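Local coordinates for protein alpha-1,3-glucanase (Bacillus circulans, PDB 5ZRU) that probably hydrolyses alpha-1,3-glucan, this chain being the catalytic unit of a larger enzyme of glycoside hydrolase family 87, at residues V77-G89 with T127-H141. Residues are numbered along the deposited sequence; the frame is centred on the assembly and turned at random.
Sequences VTMRFTMPDSANG and TPAGGRPLFRFDEVH. With PE5 (3,6,9,12,15,18,21,24-octaoxahexacosan-1-ol), chain C.
R80 lays its guanidinium over F137 CB and the near end of the ring, the two planes 14° apart, with F137 CB 3.4 Å from R80 NH2 and NH1 toward the ring face. The arginine chain runs extended from CG to NE, CG anti to the backbone N (chi1 -172°), and this sets the guanidinium over F137, from where NH1 makes a salt bridge with D169, a calcium ligand. R80 NE reaches E139 OE2 through one water; salt bridges from E139 OE2 to R371 and from OE1 to R347 hold the carboxylate at both oxygens. A leucine in place of R80 would probably leave D169 without its arginine partner and lose the flat group over F137 CB and the water link to E139. On the other face of that ring sits T82 CB, a CH-pi contact 3.9 Å from the centroid; T82 OG1 donates to R136 O at 2.8 Å from above the carbonyl plane. On the reverse side, beta-branched V140 suits its place by dividing its methyls, CG1 3.9 Å from F81 CE1 and CG2 against M79 CE. Antiparallel backbone bonds join M79 with V140 and F81 with D138. Strand 76-82 lies between strands 132-144 and 166-174, with L110 of strand 103-111 packed against M79, F81 and V140.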
ATOM      1  N   VAL A  77      -4.097  18.073   6.092  1.00  8.24           N
ATOM      2  CA  VAL A  77      -2.675  17.898   5.820  1.00  8.98           C
ATOM      3  C   VAL A  77      -2.258  16.486   6.208  1.00 10.89           C
ATOM      4  O   VAL A  77      -2.530  16.042   7.326  1.00  9.50           O
ATOM      5  CB  VAL A  77      -1.799  18.921   6.569  1.00 11.35           C
ATOM      6  CG1 VAL A  77      -0.335  18.759   6.138  1.00  8.19           C
ATOM      7  CG2 VAL A  77      -2.286  20.357   6.307  1.00 11.09           C
ATOM      8  N   THR A  78      -1.563  15.808   5.302  1.00  9.21           N
ATOM      9  CA  THR A  78      -0.905  14.541   5.592  1.00  6.81           C
ATOM     10  C   THR A  78       0.593  14.755   5.444  1.00  8.31           C
ATOM     11  O   THR A  78       1.034  15.475   4.545  1.00  9.47           O
ATOM     12  CB  THR A  78      -1.376  13.428   4.647  1.00 10.81           C
ATOM     13  OG1 THR A  78      -2.804  13.354   4.682  1.00 11.11           O
ATOM     14  CG2 THR A  78      -0.804  12.083   5.075  1.00 10.35           C
ATOM     15  N   MET A  79       1.372  14.176   6.353  1.00 10.08           N
ATOM     16  CA  MET A  79       2.824  14.318   6.314  1.00  6.67           C
ATOM     17  C   MET A  79       3.458  12.937   6.327  1.00 10.65           C
ATOM     18  O   MET A  79       3.128  12.114   7.186  1.00 10.03           O
ATOM     19  CB  MET A  79       3.344  15.142   7.501  1.00  6.64           C
ATOM     20  CG  MET A  79       4.891  15.243   7.525  1.00  9.12           C
ATOM     21  SD  MET A  79       5.504  16.314   8.852  1.00 11.32           S
ATOM     22  CE  MET A  79       5.011  15.364  10.288  1.00  8.63           C
ATOM     23  N   ARG A  80       4.363  12.686   5.382  1.00  8.03           N
ATOM     24  CA  ARG A  80       5.196  11.489   5.413  1.00  7.34           C
ATOM     25  C   ARG A  80       6.536  11.866   6.029  1.00  9.57           C
ATOM     26  O   ARG A  80       7.206  12.794   5.551  1.00  9.27           O
ATOM     27  CB  ARG A  80       5.372  10.887   4.021  1.00  6.80           C
ATOM     28  CG  ARG A  80       6.078   9.526   4.039  1.00  8.05           C
ATOM     29  CD  ARG A  80       5.958   8.838   2.694  1.00  6.75           C
ATOM     30  NE  ARG A  80       6.449   7.462   2.741  1.00  8.11           N
ATOM     31  CZ  ARG A  80       7.664   7.085   2.360  1.00  9.25           C
ATOM     32  NH1 ARG A  80       8.536   7.978   1.897  1.00  8.97           N
ATOM     33  NH2 ARG A  80       8.006   5.802   2.434  1.00  8.90           N
ATOM     34  N   PHE A  81       6.917  11.156   7.090  1.00  8.49           N
ATOM     35  CA  PHE A  81       8.030  11.560   7.943  1.00  8.24           C
ATOM     36  C   PHE A  81       8.801  10.322   8.383  1.00  9.90           C
ATOM     37  O   PHE A  81       8.325   9.189   8.252  1.00  8.79           O
ATOM     38  CB  PHE A  81       7.533  12.314   9.192  1.00  7.68           C
ATOM     39  CG  PHE A  81       6.886  11.404  10.201  1.00 10.90           C
ATOM     40  CD1 PHE A  81       5.572  10.999  10.030  1.00  8.40           C
ATOM     41  CD2 PHE A  81       7.608  10.895  11.272  1.00 11.32           C
ATOM     42  CE1 PHE A  81       4.970  10.121  10.928  1.00  9.84           C
ATOM     43  CE2 PHE A  81       7.031  10.015  12.167  1.00 12.06           C
ATOM     44  CZ  PHE A  81       5.697   9.626  11.999  1.00 11.97           C
ATOM     45  N   THR A  82       9.985  10.551   8.964  1.00  8.99           N
ATOM     46  CA  THR A  82      10.730   9.495   9.643  1.00  8.82           C
ATOM     47  C   THR A  82      11.262  10.035  10.966  1.00  8.89           C
ATOM     48  O   THR A  82      11.524  11.233  11.105  1.00 10.02           O
ATOM     49  CB  THR A  82      11.905   8.958   8.784  1.00  8.69           C
ATOM     50  OG1 THR A  82      12.637   7.970   9.527  1.00 10.58           O
ATOM     51  CG2 THR A  82      12.865  10.090   8.413  1.00 10.39           C
ATOM     52  N   MET A  83      11.399   9.143  11.943  1.00 11.63           N
ATOM     53  CA  MET A  83      12.045   9.454  13.212  1.00  9.37           C
ATOM     54  C   MET A  83      12.654   8.162  13.748  1.00 12.52           C
ATOM     55  O   MET A  83      12.284   7.074  13.308  1.00 10.19           O
ATOM     56  CB  MET A  83      11.054  10.063  14.221  1.00 10.89           C
ATOM     57  CG  MET A  83       9.999   9.085  14.729  1.00  9.44           C
ATOM     58  SD  MET A  83       8.766   9.903  15.761  1.00 11.47           S
ATOM     59  CE  MET A  83       9.601  10.087  17.334  1.00 12.40           C
ATOM     60  N   PRO A  84      13.613   8.260  14.674  1.00 11.15           N
ATOM     61  CA  PRO A  84      14.340   7.051  15.086  1.00 11.38           C
ATOM     62  C   PRO A  84      13.463   6.083  15.865  1.00 11.83           C
ATOM     63  O   PRO A  84      12.509   6.467  16.548  1.00 11.45           O
ATOM     64  CB  PRO A  84      15.466   7.594  15.983  1.00 13.10           C
ATOM     65  CG  PRO A  84      15.485   9.093  15.756  1.00 15.37           C
ATOM     66  CD  PRO A  84      14.085   9.459  15.383  1.00 10.42           C
ATOM     67  N   ASP A  85      13.826   4.808  15.767  1.00 11.20           N
ATOM     68  CA  ASP A  85      13.325   3.757  16.638  1.00 14.12           C
ATOM     69  C   ASP A  85      14.048   3.810  17.989  1.00 12.10           C
ATOM     70  O   ASP A  85      15.099   4.449  18.143  1.00 13.22           O
ATOM     71  CB  ASP A  85      13.537   2.396  15.955  1.00 10.69           C
ATOM     72  CG  ASP A  85      12.671   1.273  16.531  1.00 12.45           C
ATOM     73  OD1 ASP A  85      11.824   1.523  17.405  1.00 10.99           O
ATOM     74  OD2 ASP A  85      12.855   0.119  16.089  1.00 11.62           O
ATOM     75  N   SER A  86      13.467   3.142  18.977  1.00 10.27           N
ATOM     76  CA  SER A  86      14.162   2.951  20.244  1.00 15.62           C
ATOM     77  C   SER A  86      15.072   1.734  20.156  1.00 15.86           C
ATOM     78  O   SER A  86      14.967   0.914  19.241  1.00 15.76           O
ATOM     79  CB  SER A  86      13.169   2.772  21.389  1.00 14.07           C
ATOM     80  OG  SER A  86      12.408   1.587  21.197  1.00 14.17           O
ATOM     81  N   ALA A  87      15.971   1.608  21.138  1.00 19.39           N
ATOM     82  CA  ALA A  87      16.879   0.467  21.145  1.00 23.12           C
ATOM     83  C   ALA A  87      16.129  -0.845  21.323  1.00 14.92           C
ATOM     84  O   ALA A  87      16.545  -1.873  20.778  1.00 22.29           O
ATOM     85  CB  ALA A  87      17.934   0.635  22.244  1.00 22.12           C
ATOM     86  N   ASN A  88      15.034  -0.845  22.079  1.00 16.33           N
ATOM     87  CA  ASN A  88      14.270  -2.070  22.271  1.00 16.72           C
ATOM     88  C   ASN A  88      13.199  -2.277  21.205  1.00 18.49           C
ATOM     89  O   ASN A  88      12.372  -3.186  21.341  1.00 17.36           O
ATOM     90  CB  ASN A  88      13.644  -2.109  23.672  1.00 20.68           C
ATOM     91  CG  ASN A  88      12.582  -1.047  23.890  1.00 20.08           C
ATOM     92  OD1 ASN A  88      12.190  -0.328  22.975  1.00 19.14           O
ATOM     93  ND2 ASN A  88      12.105  -0.954  25.127  1.00 24.03           N
ATOM     94  N   GLY A  89      13.183  -1.454  20.161  1.00 13.20           N
ATOM     95  CA  GLY A  89      12.226  -1.669  19.093  1.00 15.21           C
ATOM     96  C   GLY A  89      10.788  -1.330  19.419  1.00 16.43           C
ATOM     97  O   GLY A  89       9.903  -1.602  18.597  1.00 13.02           O
ATOM     98  N   THR A 127      12.894  -5.689  16.536  1.00 13.88           N
ATOM     99  CA  THR A 127      13.848  -4.849  17.245  1.00 13.48           C
ATOM    100  C   THR A 127      15.107  -4.678  16.409  1.00 12.53           C
ATOM    101  O   THR A 127      15.418  -5.522  15.561  1.00 12.56           O
ATOM    102  CB  THR A 127      14.236  -5.436  18.616  1.00 15.57           C
ATOM    103  OG1 THR A 127      15.225  -6.459  18.437  1.00 15.70           O
ATOM    104  CG2 THR A 127      13.019  -6.005  19.345  1.00 15.43           C
ATOM    105  N   PRO A 128      15.861  -3.593  16.639  1.00 12.45           N
ATOM    106  CA  PRO A 128      17.051  -3.330  15.809  1.00 14.78           C
ATOM    107  C   PRO A 128      18.100  -4.426  15.873  1.00 16.48           C
ATOM    108  O   PRO A 128      18.905  -4.547  14.940  1.00 20.23           O
ATOM    109  CB  PRO A 128      17.595  -2.008  16.376  1.00 15.86           C
ATOM    110  CG  PRO A 128      16.462  -1.380  17.048  1.00 15.24           C
ATOM    111  CD  PRO A 128      15.588  -2.479  17.564  1.00 14.12           C
ATOM    112  N   ALA A 129      18.121  -5.229  16.933  1.00 16.13           N
ATOM    113  CA  ALA A 129      19.056  -6.345  16.980  1.00 20.58           C
ATOM    114  C   ALA A 129      18.762  -7.402  15.925  1.00 23.31           C
ATOM    115  O   ALA A 129      19.606  -8.277  15.696  1.00 17.47           O
ATOM    116  CB  ALA A 129      19.043  -6.977  18.373  1.00 24.98           C
ATOM    117  N   GLY A 130      17.602  -7.337  15.269  1.00 16.35           N
ATOM    118  CA  GLY A 130      17.178  -8.367  14.347  1.00 14.60           C
ATOM    119  C   GLY A 130      17.565  -8.208  12.889  1.00 17.24           C
ATOM    120  O   GLY A 130      17.200  -9.075  12.085  1.00 19.53           O
ATOM    121  N   GLY A 131      18.268  -7.148  12.501  1.00 16.25           N
ATOM    122  CA  GLY A 131      18.709  -7.028  11.123  1.00 12.71           C
ATOM    123  C   GLY A 131      18.704  -5.582  10.645  1.00 14.13           C
ATOM    124  O   GLY A 131      18.677  -4.645  11.441  1.00 13.98           O
ATOM    125  N   ARG A 132      18.750  -5.425   9.306  1.00  9.10           N
ATOM    126  CA  ARG A 132      18.784  -4.094   8.699  1.00 13.58           C
ATOM    127  C   ARG A 132      17.374  -3.503   8.595  1.00  9.49           C
ATOM    128  O   ARG A 132      16.396  -4.233   8.421  1.00 11.40           O
ATOM    129  CB  ARG A 132      19.426  -4.146   7.314  1.00 14.54           C
ATOM    130  CG  ARG A 132      18.649  -4.938   6.262  1.00 14.08           C
ATOM    131  CD  ARG A 132      19.437  -4.961   4.963  1.00 12.42           C
ATOM    132  NE  ARG A 132      18.808  -5.758   3.917  1.00 16.57           N
ATOM    133  CZ  ARG A 132      17.944  -5.272   3.031  1.00 13.28           C
ATOM    134  NH1 ARG A 132      17.597  -3.989   3.077  1.00 12.02           N
ATOM    135  NH2 ARG A 132      17.437  -6.063   2.092  1.00 12.97           N
ATOM    136  N   PRO A 133      17.247  -2.181   8.700  1.00 10.36           N
ATOM    137  CA  PRO A 133      15.914  -1.569   8.798  1.00  9.03           C
ATOM    138  C   PRO A 133      15.257  -1.308   7.450  1.00 10.92           C
ATOM    139  O   PRO A 133      15.909  -0.913   6.477  1.00  9.53           O
ATOM    140  CB  PRO A 133      16.200  -0.244   9.520  1.00 11.27           C
ATOM    141  CG  PRO A 133      17.568   0.131   9.020  1.00 11.05           C
ATOM    142  CD  PRO A 133      18.317  -1.201   8.964  1.00 13.92           C
ATOM    143  N   LEU A 134      13.942  -1.542   7.416  1.00  9.58           N
ATOM    144  CA  LEU A 134      13.022  -1.016   6.414  1.00  8.51           C
ATOM    145  C   LEU A 134      11.803  -0.477   7.158  1.00  9.48           C
ATOM    146  O   LEU A 134      11.759  -0.495   8.395  1.00  9.92           O
ATOM    147  CB  LEU A 134      12.635  -2.085   5.378  1.00  9.31           C
ATOM    148  CG  LEU A 134      13.774  -2.599   4.485  1.00  9.01           C
ATOM    149  CD1 LEU A 134      13.270  -3.753   3.597  1.00  8.21           C
ATOM    150  CD2 LEU A 134      14.333  -1.484   3.627  1.00  9.90           C
ATOM    151  N   PHE A 135      10.805   0.019   6.412  1.00  9.89           N
ATOM    152  CA  PHE A 135       9.657   0.705   7.023  1.00  6.74           C
ATOM    153  C   PHE A 135      10.140   1.893   7.862  1.00  8.30           C
ATOM    154  O   PHE A 135       9.673   2.121   8.977  1.00  9.27           O
ATOM    155  CB  PHE A 135       8.823  -0.274   7.874  1.00 10.63           C
ATOM    156  CG  PHE A 135       7.401   0.192   8.197  1.00 11.44           C
ATOM    157  CD1 PHE A 135       6.912   1.420   7.769  1.00  8.83           C
ATOM    158  CD2 PHE A 135       6.564  -0.630   8.942  1.00  8.57           C
ATOM    159  CE1 PHE A 135       5.598   1.820   8.087  1.00 10.02           C
ATOM    160  CE2 PHE A 135       5.256  -0.247   9.255  1.00  9.27           C
ATOM    161  CZ  PHE A 135       4.776   0.987   8.832  1.00  8.83           C
ATOM    162  N   ARG A 136      11.101   2.656   7.332  1.00  7.56           N
ATOM    163  CA  ARG A 136      11.629   3.775   8.105  1.00  8.63           C
ATOM    164  C   ARG A 136      10.731   5.006   8.061  1.00  9.23           C
ATOM    165  O   ARG A 136      10.888   5.896   8.907  1.00  8.50           O
ATOM    166  CB  ARG A 136      13.047   4.111   7.625  1.00  9.61           C
ATOM    167  CG  ARG A 136      14.072   3.065   8.094  1.00 10.08           C
ATOM    168  CD  ARG A 136      15.430   3.227   7.406  1.00 10.27           C
ATOM    169  NE  ARG A 136      15.378   2.665   6.059  1.00  9.73           N
ATOM    170  CZ  ARG A 136      16.435   2.219   5.387  1.00  9.34           C
ATOM    171  NH1 ARG A 136      17.652   2.277   5.927  1.00 11.12           N
ATOM    172  NH2 ARG A 136      16.268   1.697   4.184  1.00  9.40           N
ATOM    173  N   PHE A 137       9.792   5.082   7.113  1.00  9.19           N
ATOM    174  CA  PHE A 137       8.890   6.218   7.019  1.00 10.32           C
ATOM    175  C   PHE A 137       7.476   5.823   7.446  1.00 11.01           C
ATOM    176  O   PHE A 137       7.092   4.650   7.421  1.00  7.49           O
ATOM    177  CB  PHE A 137       8.886   6.807   5.598  1.00  8.40           C
ATOM    178  CG  PHE A 137      10.106   7.641   5.283  1.00  9.02           C
ATOM    179  CD1 PHE A 137      11.292   7.038   4.872  1.00  8.54           C
ATOM    180  CD2 PHE A 137      10.067   9.024   5.414  1.00  9.03           C
ATOM    181  CE1 PHE A 137      12.428   7.806   4.591  1.00 10.05           C
ATOM    182  CE2 PHE A 137      11.198   9.810   5.143  1.00 10.63           C
ATOM    183  CZ  PHE A 137      12.377   9.204   4.726  1.00 11.60           C
ATOM    184  N   ASP A 138       6.714   6.832   7.860  1.00  9.41           N
ATOM    185  CA  ASP A 138       5.338   6.660   8.311  1.00  9.50           C
ATOM    186  C   ASP A 138       4.588   7.941   7.972  1.00  9.81           C
ATOM    187  O   ASP A 138       5.173   8.899   7.463  1.00  8.53           O
ATOM    188  CB  ASP A 138       5.283   6.352   9.819  1.00  8.87           C
ATOM    189  CG  ASP A 138       3.990   5.642  10.237  1.00 10.91           C
ATOM    190  OD1 ASP A 138       3.112   5.402   9.383  1.00  9.16           O
ATOM    191  OD2 ASP A 138       3.849   5.321  11.434  1.00 10.25           O
ATOM    192  N   GLU A 139       3.290   7.975   8.275  1.00  9.85           N
ATOM    193  CA  GLU A 139       2.489   9.161   8.000  1.00  9.51           C
ATOM    194  C   GLU A 139       1.665   9.538   9.220  1.00  9.90           C
ATOM    195  O   GLU A 139       1.373   8.697  10.079  1.00  7.67           O
ATOM    196  CB  GLU A 139       1.559   8.951   6.790  1.00 10.45           C
ATOM    197  CG  GLU A 139       2.328   8.791   5.492  1.00  8.58           C
ATOM    198  CD  GLU A 139       1.429   8.683   4.281  1.00 11.71           C
ATOM    199  OE1 GLU A 139       0.196   8.795   4.418  1.00 12.51           O
ATOM    200  OE2 GLU A 139       1.968   8.463   3.193  1.00 12.92           O
ATOM    201  N   VAL A 140       1.333  10.828   9.301  1.00  8.06           N
ATOM    202  CA  VAL A 140       0.308  11.337  10.204  1.00 11.17           C
ATOM    203  C   VAL A 140      -0.520  12.323   9.396  1.00 11.52           C
ATOM    204  O   VAL A 140      -0.095  12.796   8.341  1.00 10.70           O
ATOM    205  CB  VAL A 140       0.867  12.027  11.473  1.00 13.28           C
ATOM    206  CG1 VAL A 140       1.518  11.006  12.404  1.00 15.73           C
ATOM    207  CG2 VAL A 140       1.862  13.128  11.104  1.00  9.31           C
ATOM    208  N   HIS A 141      -1.724  12.615   9.884  1.00  9.97           N
ATOM    209  CA  HIS A 141      -2.525  13.660   9.257  1.00 10.41           C
ATOM    210  C   HIS A 141      -3.227  14.467  10.336  1.00 13.04           C
ATOM    211  O   HIS A 141      -3.424  14.003  11.460  1.00 11.77           O
ATOM    212  CB  HIS A 141      -3.527  13.091   8.229  1.00 10.65           C
ATOM    213  CG  HIS A 141      -4.588  12.200   8.807  1.00 11.96           C
ATOM    214  ND1 HIS A 141      -4.368  10.869   9.101  1.00 12.18           N
ATOM    215  CD2 HIS A 141      -5.892  12.438   9.097  1.00 10.76           C
ATOM    216  CE1 HIS A 141      -5.484  10.333   9.567  1.00 11.98           C
ATOM    217  NE2 HIS A 141      -6.422  11.265   9.580  1.00 11.24           N
TER
HETATM  218  C48 PE5 C 601      -3.293   3.843  20.692  1.00 21.35           C
HETATM  219  C50 PE5 C 601      -2.111   3.523  19.769  1.00 21.41           C
HETATM  220  O1  PE5 C 601      -0.924   4.041  20.309  1.00 28.07           O
HETATM  221  C1  PE5 C 601       0.235   3.743  19.580  1.00 25.78           C
HETATM  222  C2  PE5 C 601       1.438   4.514  20.133  1.00 22.90           C
HETATM  223  O2  PE5 C 601       1.244   5.887  19.950  1.00 21.48           O
HETATM  224  C3  PE5 C 601       2.199   6.722  20.541  1.00 23.37           C
HETATM  225  C4  PE5 C 601       1.815   8.189  20.312  1.00 22.27           C
HETATM  226  O3  PE5 C 601       1.680   8.440  18.938  1.00 27.46           O
HETATM  227  C5  PE5 C 601       1.416   9.766  18.567  1.00 20.78           C
HETATM  228  C6  PE5 C 601       0.256   9.824  17.561  1.00 31.37           C
HETATM  229  O4  PE5 C 601       0.700   9.697  16.234  1.00 30.13           O
HETATM  230  C7  PE5 C 601      -0.102   8.911  15.390  1.00 27.79           C
HETATM  231  C8  PE5 C 601      -1.556   9.387  15.433  1.00 30.45           C
HETATM  232  O5  PE5 C 601      -2.381   8.405  14.891  1.00 33.05           O
HETATM  233  C9  PE5 C 601      -3.752   8.599  15.110  1.00 30.07           C
HETATM  234  C10 PE5 C 601      -4.392   9.068  13.810  1.00 27.79           C
HETATM  235  O6  PE5 C 601      -5.085  10.258  14.040  1.00 27.56           O
HETATM  236  C11 PE5 C 601      -5.319  11.028  12.897  1.00 27.21           C
HETATM  237  C12 PE5 C 601      -5.808  12.414  13.291  1.00 25.99           C
HETATM  238  O7  PE5 C 601      -7.088  12.557  12.759  1.00 24.43           O
HETATM  239  C13 PE5 C 601      -7.375  13.820  12.233  1.00 21.91           C
HETATM  240  C14 PE5 C 601      -8.887  14.027  12.289  1.00 23.80           C
HETATM  241  O8  PE5 C 601      -9.368  13.421  13.454  1.00 25.64           O
HETATM  242  C15 PE5 C 601     -10.760  13.456  13.634  1.00 24.84           C
HETATM  243  C16 PE5 C 601     -11.091  14.266  14.896  1.00 22.55           C
HETATM  244  O52 PE5 C 601     -11.500  13.424  15.938  1.00 32.17           O
HETATM  245  O   HOH W   1       3.925   6.507   3.737  1.00 13.88           O
HETATM  246  O   HOH W   2       9.649   6.360  11.404  1.00 11.49           O
HETATM  247  O   HOH W   3      17.563  -4.256  19.823  1.00 24.03           O